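Local coordinates for adapter protein MecA 2 (Bacillus subtilis, PDB 3JTN) that recognises unfolded and aggregated proteins, as well as ComK, and delivers them to the ClpC protease, which its C-terminal domain contacts, at residues Tyr5-Phe10 / Ala54-Tyr59; Ile23-Gly28 / Leu39-Leu44; Gly28-Tyr33 / Gly80-Thr85. One frame throughout, in Å; residues are numbered along the deposited sequence.

Contact 1: residues Tyr5-Phe10 / Ala54-Tyr59; sequences YQFHSF and AVLAEY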
loop_
_atom_site.group_PDB
_atom_site.type_symbol
_atom_site.label_atom_id
_atom_site.label_comp_id
_atom_site.label_asym_id
_atom_site.label_seq_id
_atom_site.Cartn_x
_atom_site.Cartn_y
_atom_site.Cartn_z
ATOM N N TYR A 5 0.187 2.339 -5.174
ATOM C CA TYR A 5 -1.136 2.877 -5.412
ATOM C C TYR A 5 -1.336 4.119 -4.574
ATOM O O TYR A 5 -0.821 4.204 -3.468
ATOM C CB TYR A 5 -2.214 1.826 -5.121
ATOM C CG TYR A 5 -2.654 1.114 -6.375
ATOM C CD1 TYR A 5 -3.995 1.052 -6.730
ATOM C CD2 TYR A 5 -1.721 0.539 -7.227
ATOM C CE1 TYR A 5 -4.395 0.416 -7.884
ATOM C CE2 TYR A 5 -2.112 -0.102 -8.390
ATOM C CZ TYR A 5 -3.450 -0.153 -8.717
ATOM O OH TYR A 5 -3.857 -0.790 -9.869
ATOM N N GLN A 6 -2.042 5.101 -5.120
ATOM C CA GLN A 6 -2.447 6.234 -4.318
ATOM C C GLN A 6 -3.828 5.924 -3.777
ATOM O O GLN A 6 -4.557 5.101 -4.334
ATOM C CB GLN A 6 -2.438 7.532 -5.129
ATOM C CG GLN A 6 -3.395 7.592 -6.290
ATOM C CD GLN A 6 -3.203 8.860 -7.106
ATOM O OE1 GLN A 6 -3.391 8.867 -8.323
ATOM N NE2 GLN A 6 -2.799 9.936 -6.441
ATOM N N PHE A 7 -4.185 6.573 -2.684
ATOM C CA PHE A 7 -5.439 6.266 -2.022
ATOM C C PHE A 7 -6.215 7.527 -1.702
ATOM O O PHE A 7 -5.631 8.565 -1.393
ATOM C CB PHE A 7 -5.186 5.405 -0.782
ATOM C CG PHE A 7 -4.683 4.035 -1.118
ATOM C CD1 PHE A 7 -5.573 2.988 -1.327
ATOM C CD2 PHE A 7 -3.327 3.800 -1.281
ATOM C CE1 PHE A 7 -5.114 1.735 -1.667
ATOM C CE2 PHE A 7 -2.863 2.546 -1.620
ATOM C CZ PHE A 7 -3.747 1.513 -1.814
ATOM N N HIS A 8 -7.532 7.448 -1.831
ATOM C CA HIS A 8 -8.365 8.603 -1.577
ATOM C C HIS A 8 -8.159 9.039 -0.130
ATOM O O HIS A 8 -7.832 10.194 0.141
ATOM C CB HIS A 8 -9.829 8.278 -1.858
ATOM C CG HIS A 8 -10.771 9.334 -1.384
ATOM N ND1 HIS A 8 -10.735 10.626 -1.862
ATOM C CD2 HIS A 8 -11.763 9.296 -0.466
ATOM C CE1 HIS A 8 -11.670 11.339 -1.260
ATOM N NE2 HIS A 8 -12.308 10.556 -0.410
ATOM N N SER A 9 -8.329 8.099 0.795
ATOM C CA SER A 9 -8.073 8.366 2.203
ATOM C C SER A 9 -7.311 7.219 2.845
ATOM O O SER A 9 -7.260 6.120 2.297
ATOM C CB SER A 9 -9.385 8.602 2.957
ATOM O OG SER A 9 -10.269 7.517 2.775
ATOM N N PHE A 10 -6.722 7.476 4.010
ATOM C CA PHE A 10 -5.994 6.440 4.729
ATOM C C PHE A 10 -6.912 5.269 5.090
ATOM O O PHE A 10 -6.454 4.145 5.286
ATOM C CB PHE A 10 -5.331 6.998 5.992
ATOM C CG PHE A 10 -4.484 5.988 6.712
ATOM C CD1 PHE A 10 -3.170 5.776 6.337
ATOM C CD2 PHE A 10 -5.015 5.219 7.733
ATOM C CE1 PHE A 10 -2.399 4.832 6.980
ATOM C CE2 PHE A 10 -4.243 4.271 8.380
ATOM C CZ PHE A 10 -2.937 4.079 8.001
ATOM N N ALA A 54 -4.956 -6.049 -8.914
ATOM C CA ALA A 54 -6.400 -6.150 -9.039
ATOM C C ALA A 54 -7.064 -5.787 -7.720
ATOM O O ALA A 54 -8.016 -5.008 -7.700
ATOM C CB ALA A 54 -6.806 -7.551 -9.482
ATOM N N VAL A 55 -6.564 -6.334 -6.613
ATOM C CA VAL A 55 -7.169 -6.013 -5.324
ATOM C C VAL A 55 -6.810 -4.597 -4.912
ATOM O O VAL A 55 -7.620 -3.912 -4.289
ATOM C CB VAL A 55 -6.811 -7.009 -4.186
ATOM C CG1 VAL A 55 -6.460 -8.384 -4.748
ATOM C CG2 VAL A 55 -5.694 -6.475 -3.334
ATOM N N LEU A 56 -5.603 -4.151 -5.263
ATOM C CA LEU A 56 -5.186 -2.789 -4.944
ATOM C C LEU A 56 -6.138 -1.779 -5.561
ATOM O O LEU A 56 -6.486 -0.782 -4.924
ATOM C CB LEU A 56 -3.777 -2.508 -5.450
ATOM C CG LEU A 56 -2.624 -2.954 -4.563
ATOM C CD1 LEU A 56 -1.340 -2.347 -5.092
ATOM C CD2 LEU A 56 -2.870 -2.537 -3.127
ATOM N N ALA A 57 -6.547 -2.053 -6.802
ATOM C CA ALA A 57 -7.428 -1.174 -7.577
ATOM C C ALA A 57 -8.813 -1.021 -6.963
ATOM O O ALA A 57 -9.505 -0.025 -7.215
ATOM C CB ALA A 57 -7.550 -1.672 -9.010
ATOM N N GLU A 58 -9.224 -2.011 -6.178
ATOM C CA GLU A 58 -10.502 -1.942 -5.481
ATOM C C GLU A 58 -10.455 -0.841 -4.440
ATOM O O GLU A 58 -11.474 -0.264 -4.090
ATOM C CB GLU A 58 -10.818 -3.271 -4.791
ATOM C CG GLU A 58 -11.167 -4.427 -5.729
ATOM C CD GLU A 58 -11.151 -5.778 -5.018
ATOM O OE1 GLU A 58 -10.665 -5.843 -3.862
ATOM O OE2 GLU A 58 -11.616 -6.777 -5.614
ATOM N N TYR A 59 -9.263 -0.547 -3.933
ATOM C CA TYR A 59 -9.143 0.386 -2.817
ATOM C C TYR A 59 -8.461 1.703 -3.172
ATOM O O TYR A 59 -8.701 2.729 -2.542
ATOM C CB TYR A 59 -8.422 -0.289 -1.659
ATOM C CG TYR A 59 -9.215 -1.415 -1.048
ATOM C CD1 TYR A 59 -10.175 -1.158 -0.080
ATOM C CD2 TYR A 59 -9.009 -2.729 -1.441
ATOM C CE1 TYR A 59 -10.917 -2.188 0.489
ATOM C CE2 TYR A 59 -9.737 -3.767 -0.874
ATOM C CZ TYR A 59 -10.691 -3.488 0.091
ATOM O OH TYR A 59 -11.420 -4.504 0.667
#

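Contact 2: residues Ile23-Gly28 / Leu39-Leu44; sequences IGITGG and LSLEDL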
loop_
_atom_site.group_PDB
_atom_site.type_symbol
_atom_site.label_atom_id
_atom_site.label_comp_id
_atom_site.label_asym_id
_atom_site.label_seq_id
_atom_site.Cartn_x
_atom_site.Cartn_y
_atom_site.Cartn_z
ATOM N N ILE A 23 -4.842 -12.259 1.918
ATOM C CA ILE A 23 -4.071 -12.961 0.895
ATOM C C ILE A 23 -2.590 -13.110 1.248
ATOM O O ILE A 23 -1.731 -13.244 0.368
ATOM C CB ILE A 23 -4.274 -12.362 -0.510
ATOM C CG1 ILE A 23 -3.559 -11.031 -0.647
ATOM C CG2 ILE A 23 -5.784 -12.205 -0.806
ATOM C CD1 ILE A 23 -3.805 -10.340 -1.983
ATOM N N GLY A 24 -2.303 -13.101 2.546
ATOM C CA GLY A 24 -0.957 -13.342 3.034
ATOM C C GLY A 24 0.069 -12.244 2.771
ATOM O O GLY A 24 1.267 -12.466 2.976
ATOM N N ILE A 25 -0.376 -11.069 2.321
ATOM C CA ILE A 25 0.537 -9.934 2.120
ATOM C C ILE A 25 0.526 -9.046 3.359
ATOM O O ILE A 25 -0.343 -8.185 3.512
ATOM C CB ILE A 25 0.138 -9.068 0.908
ATOM C CG1 ILE A 25 0.170 -9.873 -0.388
ATOM C CG2 ILE A 25 1.023 -7.849 0.797
ATOM C CD1 ILE A 25 1.163 -10.958 -0.378
ATOM N N THR A 26 1.496 -9.254 4.241
ATOM C CA THR A 26 1.478 -8.619 5.555
ATOM C C THR A 26 2.419 -7.409 5.632
ATOM O O THR A 26 2.585 -6.795 6.680
ATOM C CB THR A 26 1.789 -9.668 6.656
ATOM O OG1 THR A 26 0.707 -10.608 6.739
ATOM C CG2 THR A 26 1.964 -9.020 7.998
ATOM N N GLY A 27 3.010 -7.045 4.501
ATOM C CA GLY A 27 3.977 -5.966 4.487
ATOM C C GLY A 27 3.398 -4.658 3.996
ATOM O O GLY A 27 2.406 -4.169 4.516
ATOM N N GLY A 28 4.023 -4.080 2.980
ATOM C CA GLY A 28 3.585 -2.800 2.472
ATOM C C GLY A 28 4.295 -1.623 3.109
ATOM O O GLY A 28 4.608 -1.612 4.296
ATOM N N LEU A 39 0.624 3.406 -1.005
ATOM C CA LEU A 39 1.121 2.135 -0.543
ATOM C C LEU A 39 2.036 1.577 -1.600
ATOM O O LEU A 39 1.737 1.618 -2.796
ATOM C CB LEU A 39 -0.018 1.164 -0.274
ATOM C CG LEU A 39 0.372 -0.226 0.222
ATOM C CD1 LEU A 39 0.733 -0.220 1.686
ATOM C CD2 LEU A 39 -0.786 -1.162 -0.012
ATOM N N SER A 40 3.164 1.066 -1.148
ATOM C CA SER A 40 4.107 0.420 -2.031
ATOM C C SER A 40 4.196 -0.984 -1.520
ATOM O O SER A 40 4.289 -1.193 -0.310
ATOM C CB SER A 40 5.477 1.086 -1.925
ATOM O OG SER A 40 6.482 0.227 -2.438
ATOM N N LEU A 41 4.136 -1.948 -2.429
ATOM C CA LEU A 41 4.308 -3.345 -2.072
ATOM C C LEU A 41 5.499 -3.865 -2.851
ATOM O O LEU A 41 5.703 -3.492 -4.007
ATOM C CB LEU A 41 3.060 -4.167 -2.419
ATOM C CG LEU A 41 1.772 -3.917 -1.637
ATOM C CD1 LEU A 41 0.663 -4.768 -2.214
ATOM C CD2 LEU A 41 1.941 -4.204 -0.151
ATOM N N GLU A 42 6.286 -4.722 -2.214
ATOM C CA GLU A 42 7.475 -5.274 -2.836
ATOM C C GLU A 42 7.318 -6.783 -2.950
ATOM O O GLU A 42 7.664 -7.380 -3.971
ATOM C CB GLU A 42 8.717 -4.943 -2.009
ATOM C CG GLU A 42 8.811 -5.728 -0.708
ATOM C CD GLU A 42 10.241 -6.058 -0.313
ATOM O OE1 GLU A 42 10.552 -5.984 0.897
ATOM O OE2 GLU A 42 11.046 -6.397 -1.212
ATOM N N ASP A 43 6.806 -7.398 -1.889
ATOM C CA ASP A 43 6.577 -8.833 -1.895
ATOM C C ASP A 43 5.095 -9.097 -2.076
ATOM O O ASP A 43 4.266 -8.597 -1.315
ATOM C CB ASP A 43 7.090 -9.491 -0.611
ATOM C CG ASP A 43 7.190 -11.002 -0.734
ATOM O OD1 ASP A 43 6.738 -11.554 -1.762
ATOM O OD2 ASP A 43 7.725 -11.641 0.195
ATOM N N LEU A 44 4.769 -9.867 -3.102
ATOM C CA LEU A 44 3.382 -10.214 -3.397
ATOM C C LEU A 44 2.998 -11.596 -2.865
ATOM O O LEU A 44 2.010 -12.187 -3.296
ATOM C CB LEU A 44 3.130 -10.131 -4.904
ATOM C CG LEU A 44 3.377 -8.752 -5.513
ATOM C CD1 LEU A 44 4.805 -8.642 -6.005
ATOM C CD2 LEU A 44 2.421 -8.508 -6.644
HETATM O O HOH W 1 4.453 -7.847 1.615
#

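Contact 3: residues Gly28-Tyr33 / Gly80-Thr85; sequences GTVYHY and GNAVET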
loop_
_atom_site.group_PDB
_atom_site.type_symbol
_atom_site.label_atom_id
_atom_site.label_comp_id
_atom_site.label_asym_id
_atom_site.label_seq_id
_atom_site.Cartn_x
_atom_site.Cartn_y
_atom_site.Cartn_z
ATOM N N GLY A 28 4.023 -4.080 2.980
ATOM C CA GLY A 28 3.585 -2.800 2.472
ATOM C C GLY A 28 4.295 -1.623 3.109
ATOM O O GLY A 28 4.608 -1.612 4.296
ATOM N N THR A 29 4.544 -0.608 2.305
ATOM C CA THR A 29 5.099 0.621 2.820
ATOM C C THR A 29 4.170 1.762 2.490
ATOM O O THR A 29 3.900 2.040 1.322
ATOM C CB THR A 29 6.469 0.893 2.232
ATOM O OG1 THR A 29 7.412 0.005 2.842
ATOM C CG2 THR A 29 6.877 2.330 2.511
ATOM N N VAL A 30 3.667 2.413 3.525
ATOM C CA VAL A 30 2.770 3.542 3.340
ATOM C C VAL A 30 3.541 4.845 3.370
ATOM O O VAL A 30 4.282 5.105 4.315
ATOM C CB VAL A 30 1.689 3.591 4.436
ATOM C CG1 VAL A 30 0.862 4.869 4.311
ATOM C CG2 VAL A 30 0.808 2.350 4.365
ATOM N N TYR A 31 3.356 5.655 2.331
ATOM C CA TYR A 31 3.914 6.997 2.288
ATOM C C TYR A 31 2.802 8.030 2.321
ATOM O O TYR A 31 1.701 7.764 1.866
ATOM C CB TYR A 31 4.710 7.208 1.003
ATOM C CG TYR A 31 5.924 6.331 0.871
ATOM C CD1 TYR A 31 7.121 6.670 1.488
ATOM C CD2 TYR A 31 5.879 5.169 0.116
ATOM C CE1 TYR A 31 8.250 5.864 1.362
ATOM C CE2 TYR A 31 6.998 4.359 -0.020
ATOM C CZ TYR A 31 8.180 4.710 0.606
ATOM O OH TYR A 31 9.292 3.900 0.470
ATOM N N HIS A 32 3.100 9.212 2.856
ATOM C CA HIS A 32 2.203 10.350 2.708
ATOM C C HIS A 32 2.923 11.396 1.888
ATOM O O HIS A 32 4.007 11.840 2.244
ATOM C CB HIS A 32 1.782 10.938 4.057
ATOM C CG HIS A 32 0.844 12.098 3.931
ATOM N ND1 HIS A 32 -0.496 11.944 3.645
ATOM C CD2 HIS A 32 1.053 13.431 4.039
ATOM C CE1 HIS A 32 -1.073 13.131 3.590
ATOM N NE2 HIS A 32 -0.155 14.051 3.825
ATOM N N TYR A 33 2.321 11.785 0.779
ATOM C CA TYR A 33 2.952 12.732 -0.112
ATOM C C TYR A 33 1.882 13.570 -0.792
ATOM O O TYR A 33 0.890 13.035 -1.283
ATOM C CB TYR A 33 3.818 11.989 -1.139
ATOM C CG TYR A 33 4.384 12.878 -2.218
ATOM C CD1 TYR A 33 5.485 13.693 -1.971
ATOM C CD2 TYR A 33 3.814 12.914 -3.483
ATOM C CE1 TYR A 33 5.999 14.510 -2.952
ATOM C CE2 TYR A 33 4.323 13.732 -4.476
ATOM C CZ TYR A 33 5.414 14.525 -4.204
ATOM O OH TYR A 33 5.923 15.338 -5.192
ATOM N N GLY A 80 7.408 -1.312 5.399
ATOM C CA GLY A 80 7.494 -2.754 5.255
ATOM C C GLY A 80 6.566 -3.555 6.143
ATOM O O GLY A 80 6.513 -4.778 6.035
ATOM N N ASN A 81 5.841 -2.882 7.026
ATOM C CA ASN A 81 4.883 -3.575 7.886
ATOM C C ASN A 81 3.537 -2.868 7.941
ATOM O O ASN A 81 2.792 -3.008 8.904
ATOM C CB ASN A 81 5.445 -3.749 9.297
ATOM C CG ASN A 81 5.875 -2.437 9.915
ATOM O OD1 ASN A 81 5.618 -1.364 9.362
ATOM N ND2 ASN A 81 6.530 -2.513 11.071
ATOM N N ALA A 82 3.233 -2.109 6.893
ATOM C CA ALA A 82 1.958 -1.396 6.789
ATOM C C ALA A 82 0.744 -2.245 7.155
ATOM O O ALA A 82 -0.048 -1.873 8.033
ATOM C CB ALA A 82 1.791 -0.847 5.395
ATOM N N VAL A 83 0.578 -3.373 6.469
ATOM C CA VAL A 83 -0.631 -4.170 6.642
ATOM C C VAL A 83 -0.700 -4.751 8.039
ATOM O O VAL A 83 -1.767 -4.813 8.637
ATOM C CB VAL A 83 -0.724 -5.322 5.646
ATOM C CG1 VAL A 83 -1.844 -6.254 6.057
ATOM C CG2 VAL A 83 -0.945 -4.796 4.231
ATOM N N GLU A 84 0.440 -5.175 8.569
ATOM C CA GLU A 84 0.416 -5.837 9.851
ATOM C C GLU A 84 0.260 -4.813 10.965
ATOM O O GLU A 84 -0.368 -5.093 11.976
ATOM C CB GLU A 84 1.662 -6.686 10.068
ATOM C CG GLU A 84 2.753 -6.015 10.840
ATOM C CD GLU A 84 3.353 -6.946 11.865
ATOM O OE1 GLU A 84 2.776 -7.058 12.969
ATOM O OE2 GLU A 84 4.394 -7.567 11.567
ATOM N N THR A 85 0.828 -3.628 10.767
ATOM C CA THR A 85 0.643 -2.520 11.694
ATOM C C THR A 85 -0.823 -2.126 11.764
ATOM O O THR A 85 -1.370 -1.930 12.836
ATOM C CB THR A 85 1.436 -1.300 11.250
ATOM O OG1 THR A 85 2.831 -1.556 11.429
ATOM C CG2 THR A 85 1.023 -0.075 12.068
#

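Contact 1: residues Tyr5-Phe10 / Ala54-Tyr59
Tyr-5 and Phe-7 pack against Leu-56, Ala-57 and Tyr-59 in a buried, apolar strand-on-helix contact of the alpha+beta C-terminal domain of MecA 2. Strand 3-7, an inner strand of the antiparallel sheet, meets helix 49-59 through its 54-59 part. The short axes of strand 5-7 and helix 54-59 come within 8.7 Å and run nearly parallel, at 22°.

The clearest element is a CH-pi contact. Leu-56 CB sits 3.7 Å from the centroid of the Tyr-5 ring and only 8° off the ring normal, so the methylene lies squarely over the face. The leucine continues over the rim of the ring, its CD1 3.6 Å from Tyr-5 CD2, while the CD2 branch turns to the phenylalanine and approaches Phe-7 CZ at 4.3 Å, a looser fit. Beyond the ring centre, Tyr-5 OH and CE1 are each 3.9 Å from Ala-57 CB, which touches although its bond from CA points away from the strand.

Phe-7 works by its rim. Its chi1 of -67° puts CG anti to the carbonyl carbon; the CD1-CE1 side of the ring meets the backbone of Tyr-59, and Tyr-59 CB stands at the ring edge, in plane. The ring of Tyr-59 leads off elsewhere, its hydroxyl being hydrogen-bonded to Ser-19 of helix 10-22. That helix also supplies Leu-16, which touches Phe-7, Leu-56 and Tyr-59 and thereby closes the interface from a third element. Tyr-59 O lies near the plane of the Phe-7 ring, 3.4 Å from Phe-7 CD1.

Contact 2: residues Ile23-Gly28 / Leu39-Leu44
Leu-41 and Gly-28 form the tight part of this contact between the connection that follows helix 10-22 and the end of strand 36-41. Leu-41 CD2 presses to 3.4 Å from Gly-28 CA, and Leu-39 CD1 reaches the same CA at 3.9 Å. The two leucine methyls thus close directly on the bare CA of a glycine whose backbone has a positive phi of 92°. Its CA-H also points toward Ser-40 O, at 3.3 Å from Gly-28 CA with an angle of 139° at the hydrogen, a CA-H...O contact where the two segments come together.

Farther along, the segments diverge and side chains bridge them. Ile-25 CG2, anti to the backbone N, meets Leu-41 CD2 at 3.9 Å, and the two side chains cross obliquely. The same methyl is also near Asp-43 O. Leu-20 of helix 10-22 touches Ile-25, Leu-39 and Leu-41, so the apolar side continues into the helix.

Toward the exposed Asp-43 the contact is looser. A single water spans the segments there, donating to Asp-43 O at 3.0 Å and accepting weakly from Gly-27 N at 3.3 Å.

Where the 23-28 segment leaves the helix, Gly-24 adopts positive phi as the C-prime residue, with Gly-24 N bonded to Gln-21 O and Ile-25 N to Leu-20 O: the Schellman motif of a terminating helix, here leading into a helix-to-strand connection.

Contact 3: residues Gly28-Tyr33 / Gly80-Thr85
Gly-28 O is the polar atom around which the N-terminus of helix 82-87 gathers. Ala-82 N donates to it at 3.0 Å with an N-H...O angle of 158°, approaching from a position tilted out of the carbonyl plane. Gly-80 N also lies 3.0 Å from Gly-28 O, in the turn before the helix. A second cross-bond starts from Gly-80 N: it donates to Thr-29 OG1 at 2.9 Å, bent to 138°. Thr-29 places that oxygen anti to its own carbonyl carbon (chi1 -74°), which brings OG1 to Gly-80 even though the bond from CA to CB points away from the segment.

In the fold, the start of strand 29-33 here meets the N-terminus of helix 82-87. The strand pairs with strands 36-41 and 75-78 in the antiparallel sheet, and the loop from strand 75-78 to the helix turns through Gly-80, a residue with positive phi. Asn-81 occupies the N-cap position, and its carbonyl takes both the backbone N and the hydroxyl of Thr-85; Thr-85 OG1 comes in from well above the carbonyl plane, at 2.9 Å from Asn-81 O.

Apolar packing adds to these bonds. Ala-82 CB points toward the strand and lies 3.5 Å from Val-30 CG2, closer than usual for two methyls. Leu-39 of strand 36-41 touches both of these side chains. The same Ala-82 CB packs on the peptide of Gly-28, 3.5 Å from Gly-28 C.

In the fold
All three contacts reach the one antiparallel sheet, but at different depths. Contact 1 is the most buried and chiefly apolar, without a hydrogen bond between its segments, joining strand 3-7 to helix 49-59; contacts 2 and 3 are partly buried and mix packing with polar links, through a water in contact 2 and direct hydrogen bonds in contact 3. Contacts 2 and 3 share Gly-28, whose CA serves one and whose carbonyl serves the other, and Ser-40 O probably bonds to Thr-29 N between them. Leu-39 ties contact 1 to contact 2, since its side chain packs on both Phe-7 and Leu-56. Contacts 1 and 3 lie on opposite sides of the chain's centre.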